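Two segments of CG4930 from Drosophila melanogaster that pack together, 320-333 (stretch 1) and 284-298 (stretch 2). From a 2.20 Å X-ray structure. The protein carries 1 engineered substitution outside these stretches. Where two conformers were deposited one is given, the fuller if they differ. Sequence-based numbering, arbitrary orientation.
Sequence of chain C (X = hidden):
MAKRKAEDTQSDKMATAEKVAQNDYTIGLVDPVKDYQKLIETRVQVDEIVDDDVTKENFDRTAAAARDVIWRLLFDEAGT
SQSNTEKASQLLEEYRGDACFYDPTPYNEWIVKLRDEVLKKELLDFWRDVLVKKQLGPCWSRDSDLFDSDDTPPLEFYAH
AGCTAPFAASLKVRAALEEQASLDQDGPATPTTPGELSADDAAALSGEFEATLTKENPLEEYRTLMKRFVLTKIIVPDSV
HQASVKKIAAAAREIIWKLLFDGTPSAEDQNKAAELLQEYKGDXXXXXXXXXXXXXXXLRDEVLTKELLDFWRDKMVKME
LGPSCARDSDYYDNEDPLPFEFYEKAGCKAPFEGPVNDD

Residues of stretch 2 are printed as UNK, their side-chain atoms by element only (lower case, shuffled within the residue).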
# COMPACT_ATOMS: atom_id res chain seq x y z
N GLU C 320 -34.06 -6.14 -25.17
CA GLU C 320 -32.67 -6.03 -25.63
C GLU C 320 -31.90 -7.35 -25.46
O GLU C 320 -30.86 -7.40 -24.80
CB GLU C 320 -31.98 -4.88 -24.90
CG GLU C 320 -30.76 -4.28 -25.60
CD GLU C 320 -30.06 -3.23 -24.75
OE1 GLU C 320 -30.75 -2.29 -24.26
OE2 GLU C 320 -28.82 -3.33 -24.57
N LEU C 321 -32.42 -8.43 -26.04
CA LEU C 321 -31.82 -9.75 -25.85
C LEU C 321 -30.91 -10.15 -27.00
O LEU C 321 -30.63 -11.34 -27.22
CB LEU C 321 -32.90 -10.81 -25.58
CG LEU C 321 -33.70 -10.53 -24.29
CD1 LEU C 321 -34.67 -11.66 -23.99
CD2 LEU C 321 -32.77 -10.25 -23.08
N GLY C 322 -30.42 -9.15 -27.71
CA GLY C 322 -29.48 -9.35 -28.81
C GLY C 322 -28.08 -9.59 -28.31
O GLY C 322 -27.88 -9.90 -27.13
N PRO C 323 -27.09 -9.47 -29.21
CA PRO C 323 -25.68 -9.62 -28.89
C PRO C 323 -25.29 -8.81 -27.66
O PRO C 323 -25.82 -7.72 -27.43
CB PRO C 323 -24.98 -9.08 -30.13
CG PRO C 323 -25.92 -9.41 -31.25
CD PRO C 323 -27.29 -9.19 -30.65
N SER C 324 -24.39 -9.37 -26.85
CA SER C 324 -23.86 -8.65 -25.69
C SER C 324 -22.99 -7.48 -26.15
O SER C 324 -22.30 -7.59 -27.17
CB SER C 324 -23.04 -9.59 -24.82
OG SER C 324 -22.67 -8.96 -23.61
N CYS C 325 -23.03 -6.37 -25.40
CA CYS C 325 -22.27 -5.17 -25.77
C CYS C 325 -21.91 -4.29 -24.56
O CYS C 325 -22.15 -4.67 -23.41
CB CYS C 325 -23.00 -4.37 -26.86
SG CYS C 325 -24.47 -3.52 -26.31
N ALA C 326 -21.31 -3.12 -24.83
CA ALA C 326 -20.84 -2.20 -23.77
C ALA C 326 -21.96 -1.70 -22.87
O ALA C 326 -21.71 -1.08 -21.84
CB ALA C 326 -20.07 -1.02 -24.36
N ARG C 327 -23.19 -1.95 -23.29
CA ARG C 327 -24.35 -1.58 -22.52
C ARG C 327 -24.51 -2.55 -21.36
O ARG C 327 -24.99 -2.17 -20.29
CB ARG C 327 -25.60 -1.57 -23.40
CG ARG C 327 -25.63 -0.41 -24.39
CD ARG C 327 -26.77 -0.51 -25.40
NE ARG C 327 -28.10 -0.53 -24.78
CZ ARG C 327 -28.73 0.54 -24.30
NH1 ARG C 327 -28.16 1.74 -24.32
NH2 ARG C 327 -29.96 0.41 -23.79
N ASP C 328 -24.08 -3.80 -21.58
CA ASP C 328 -24.34 -4.87 -20.62
C ASP C 328 -23.09 -5.55 -20.02
O ASP C 328 -23.20 -6.26 -19.02
CB ASP C 328 -25.32 -5.91 -21.19
CG ASP C 328 -24.78 -6.65 -22.42
OD1 ASP C 328 -24.80 -6.09 -23.54
OD2 ASP C 328 -24.35 -7.82 -22.26
N SER C 329 -21.93 -5.31 -20.62
CA SER C 329 -20.75 -6.15 -20.34
C SER C 329 -19.39 -5.42 -20.34
O SER C 329 -19.19 -4.44 -21.07
CB SER C 329 -20.73 -7.31 -21.33
OG SER C 329 -19.48 -7.95 -21.35
N ASP C 330 -18.47 -5.91 -19.51
CA ASP C 330 -17.12 -5.35 -19.44
C ASP C 330 -16.19 -5.93 -20.49
O ASP C 330 -15.00 -5.63 -20.50
CB ASP C 330 -16.53 -5.45 -18.02
CG ASP C 330 -16.16 -6.88 -17.59
OD1 ASP C 330 -15.57 -7.00 -16.49
OD2 ASP C 330 -16.45 -7.86 -18.32
N TYR C 331 -16.73 -6.75 -21.39
CA TYR C 331 -15.99 -7.20 -22.57
C TYR C 331 -15.89 -6.11 -23.63
O TYR C 331 -15.17 -6.28 -24.63
CB TYR C 331 -16.64 -8.44 -23.17
CG TYR C 331 -16.20 -9.73 -22.55
CD1 TYR C 331 -15.17 -10.46 -23.10
CD2 TYR C 331 -16.82 -10.21 -21.40
CE1 TYR C 331 -14.75 -11.66 -22.52
CE2 TYR C 331 -16.42 -11.41 -20.81
CZ TYR C 331 -15.38 -12.12 -21.38
OH TYR C 331 -14.97 -13.30 -20.81
N TYR C 332 -16.61 -5.01 -23.42
CA TYR C 332 -16.72 -3.94 -24.40
C TYR C 332 -16.59 -2.51 -23.82
O TYR C 332 -16.76 -2.30 -22.62
CB TYR C 332 -18.06 -4.06 -25.13
CG TYR C 332 -18.38 -5.46 -25.59
CD1 TYR C 332 -19.20 -6.30 -24.83
CD2 TYR C 332 -17.84 -5.96 -26.77
CE1 TYR C 332 -19.50 -7.59 -25.26
CE2 TYR C 332 -18.13 -7.25 -27.21
CZ TYR C 332 -18.95 -8.06 -26.44
OH TYR C 332 -19.23 -9.34 -26.87
N ASP C 333 -16.28 -1.55 -24.69
CA ASP C 333 -16.31 -0.12 -24.33
C ASP C 333 -16.89 0.76 -25.45
O ASP C 333 -17.42 0.25 -26.44
CB ASP C 333 -14.92 0.37 -23.91
CG ASP C 333 -13.85 0.16 -24.98
OD1 ASP C 333 -14.15 0.22 -26.20
OD2 ASP C 333 -12.68 -0.06 -24.58
N UNK C 284 -23.66 -14.73 -19.47
CA UNK C 284 -22.80 -14.80 -20.65
C UNK C 284 -21.95 -13.54 -20.80
O UNK C 284 -20.79 -13.62 -21.17
c UNK C 284 -23.63 -15.02 -21.92
N UNK C 285 -22.54 -12.38 -20.50
CA UNK C 285 -21.83 -11.10 -20.55
C UNK C 285 -20.65 -10.99 -19.59
O UNK C 285 -19.77 -10.15 -19.78
N UNK C 286 -20.62 -11.84 -18.56
CA UNK C 286 -19.49 -11.90 -17.64
C UNK C 286 -18.52 -13.02 -17.99
O UNK C 286 -17.31 -12.82 -17.98
c UNK C 286 -18.78 -12.05 -15.20
c UNK C 286 -17.20 -13.27 -13.83
c UNK C 286 -18.26 -13.26 -14.71
c UNK C 286 -17.11 -10.87 -13.91
c UNK C 286 -19.93 -12.05 -16.18
c UNK C 286 -18.19 -10.86 -14.80
c UNK C 286 -16.62 -12.07 -13.43
N UNK C 287 -19.06 -14.19 -18.30
CA UNK C 287 -18.21 -15.37 -18.53
C UNK C 287 -17.63 -15.45 -19.94
O UNK C 287 -16.74 -16.26 -20.20
c UNK C 287 -20.80 -16.68 -14.88
c UNK C 287 -19.78 -16.96 -14.00
c UNK C 287 -19.24 -16.77 -16.71
c UNK C 287 -18.48 -17.13 -14.45
c UNK C 287 -20.53 -16.60 -16.22
o UNK C 287 -20.06 -17.06 -12.66
c UNK C 287 -18.22 -17.03 -15.80
c UNK C 287 -18.96 -16.65 -18.18
N UNK C 288 -18.13 -14.62 -20.85
CA UNK C 288 -17.66 -14.63 -22.22
C UNK C 288 -18.82 -14.85 -23.17
O UNK C 288 -19.28 -15.98 -23.35
N UNK C 289 -19.28 -13.76 -23.81
CA UNK C 289 -20.51 -13.78 -24.58
C UNK C 289 -20.33 -14.18 -26.05
O UNK C 289 -21.25 -14.02 -26.84
c UNK C 289 -18.64 -12.42 -23.83
c UNK C 289 -19.74 -11.51 -24.36
c UNK C 289 -21.00 -12.33 -24.47
N UNK C 290 -19.16 -14.71 -26.40
CA UNK C 290 -18.87 -15.09 -27.80
C UNK C 290 -19.78 -16.19 -28.37
O UNK C 290 -20.19 -16.11 -29.54
o UNK C 290 -16.47 -16.55 -29.89
c UNK C 290 -16.96 -15.50 -29.43
o UNK C 290 -17.12 -14.46 -30.12
c UNK C 290 -17.39 -15.48 -27.97
N UNK C 291 -20.08 -17.21 -27.56
CA UNK C 291 -21.04 -18.26 -27.94
C UNK C 291 -22.44 -17.68 -28.07
O UNK C 291 -23.18 -17.99 -29.01
c UNK C 291 -19.76 -20.13 -26.79
o UNK C 291 -18.78 -19.78 -27.48
o UNK C 291 -19.70 -21.09 -25.99
c UNK C 291 -21.07 -19.38 -26.89
N UNK C 292 -22.80 -16.83 -27.11
CA UNK C 292 -24.09 -16.18 -27.12
C UNK C 292 -24.28 -15.33 -28.37
O UNK C 292 -25.33 -15.38 -29.01
c UNK C 292 -26.56 -15.42 -24.91
c UNK C 292 -25.65 -14.78 -25.72
c UNK C 292 -26.07 -13.63 -26.41
c UNK C 292 -27.35 -13.15 -26.28
c UNK C 292 -28.25 -13.83 -25.46
c UNK C 292 -27.85 -14.96 -24.78
o UNK C 292 -29.53 -13.37 -25.31
c UNK C 292 -24.26 -15.31 -25.87
N UNK C 293 -23.24 -14.57 -28.73
CA UNK C 293 -23.30 -13.65 -29.87
C UNK C 293 -23.43 -14.34 -31.23
O UNK C 293 -23.99 -13.77 -32.16
o UNK C 293 -23.21 -11.52 -28.12
c UNK C 293 -22.09 -12.72 -29.86
n UNK C 293 -21.07 -10.97 -28.52
c UNK C 293 -22.17 -11.68 -28.76
N UNK C 294 -22.92 -15.56 -31.32
CA UNK C 294 -23.09 -16.36 -32.53
C UNK C 294 -24.49 -16.97 -32.56
O UNK C 294 -25.21 -16.83 -33.56
o UNK C 294 -20.79 -16.96 -32.07
c UNK C 294 -22.02 -17.44 -32.59
N UNK C 295 -24.87 -17.63 -31.47
CA UNK C 295 -26.11 -18.41 -31.38
C UNK C 295 -27.37 -17.55 -31.39
O UNK C 295 -28.39 -17.97 -31.94
c UNK C 295 -30.57 -19.15 -27.14
c UNK C 295 -27.38 -19.97 -29.74
n UNK C 295 -29.04 -21.48 -29.57
c UNK C 295 -28.45 -18.33 -28.01
c UNK C 295 -26.07 -19.30 -30.13
c UNK C 295 -28.35 -19.49 -28.80
c UNK C 295 -29.38 -20.45 -28.72
c UNK C 295 -29.57 -18.17 -27.19
c UNK C 295 -27.84 -21.18 -30.17
c UNK C 295 -30.50 -20.29 -27.90
N UNK C 296 -27.30 -16.37 -30.78
CA UNK C 296 -28.50 -15.51 -30.68
C UNK C 296 -29.05 -15.13 -32.07
O UNK C 296 -30.27 -14.97 -32.24
c UNK C 296 -28.29 -14.29 -29.71
c UNK C 296 -29.63 -13.76 -29.19
c UNK C 296 -30.39 -14.72 -28.33
c UNK C 296 -27.43 -13.18 -30.35
N UNK C 297 -28.15 -15.03 -33.05
CA UNK C 297 -28.51 -14.82 -34.45
C UNK C 297 -29.26 -16.00 -35.04
O UNK C 297 -30.21 -15.81 -35.81
c UNK C 297 -25.46 -11.33 -34.42
c UNK C 297 -26.82 -13.13 -35.31
c UNK C 297 -26.93 -10.92 -36.29
c UNK C 297 -27.25 -14.56 -35.28
c UNK C 297 -25.88 -12.66 -34.40
c UNK C 297 -27.33 -12.25 -36.25
c UNK C 297 -25.99 -10.46 -35.37
N UNK C 298 -28.83 -17.21 -34.68
CA UNK C 298 -29.52 -18.44 -35.09
C UNK C 298 -30.93 -18.52 -34.51
O UNK C 298 -31.88 -18.90 -35.20
c UNK C 298 -27.35 -19.75 -35.32
o UNK C 298 -26.35 -20.00 -34.64
n UNK C 298 -27.29 -19.54 -36.63
c UNK C 298 -28.73 -19.69 -34.67

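Position 284 carries a single side-chain carbon, pointing sideways and out of contact: Ala-284. Position 285 has no side-chain atoms, so it is Gly-285. Its bare CA sits 3.8 Å from Ser-324 OG, and its carbonyl O accepts a hydrogen bond from Ser-329 OG at 2.7 Å; a CB would point toward stretch 1 and would have room, so packing alone does not demand glycine here.

Position 286 shows one carbon and a six-carbon ring, directed away: Phe-286. Its contribution is backbone, its O lying 3.3 Å from Tyr-331 CE2 at the edge of that ring. Position 287 adds one oxygen to the same ring pattern and also points away, giving Tyr-287. Position 288 lacks a side chain and has positive phi just after the helix; a CB would jam against the preceding carbonyl, so the backbone itself calls for Gly-288. Its CA comes 3.3 Å from Tyr-331 OH.

At 289, three carbons close a ring onto the backbone N, which makes it Pro-289, at the N-cap position. Its CD lies 3.7 Å from the centroid of the Tyr-331 ring, almost on the ring normal, a CH-pi contact, while its CB reaches Ser-324 CB at 3.4 Å.

Positions 290 and 291 each have two carbons, the second bearing two oxygens, and neither touches stretch 1: Asp-290 and Asp-291. Position 292 has a carbon and a six-carbon ring with one oxygen, identifying Tyr-292; its OH donates to Leu-321 O at 3.0 Å. At 293 the second of two carbons carries an oxygen and a nitrogen. The shape could suit aspartate, but the nitrogen settles Asn-293: OD1 accepts from Ser-324 N at 2.8 Å, and ND2 makes a weak hydrogen bond to Tyr-332 OH at 3.0 Å.

Position 294, one carbon and one oxygen, is Ser-294, which turns its hydroxyl back to Asp-290 O. Position 295, with fused rings holding eight carbons and a nitrogen, is Trp-295, out of reach. Position 296 has four carbons forked at the first, one arm two carbons long, packed against Pro-323: Ile-296, whose CG2 lies 4.0 Å from Pro-323 CD. The carbon and six-carbon ring at 297 make Phe-297, with CE2 3.7 Å from Pro-323 CG. Position 298, two carbons with a terminal oxygen and nitrogen, is Asn-298, exposed.

The design rule is complementarity between two helix segments joined by a short break at Gly-288 and Pro-289 and an irregular loop segment. Two backbone carbonyls, of Gly-285 and Leu-321, and one backbone amide, of Ser-324, all in buried residues, are each met by a side chain from the other stretch, while prolines on each stretch supply compact apolar surfaces for the other's side chains.

Stretch 2 (284-298) AGFYGPDDYNSWIFN
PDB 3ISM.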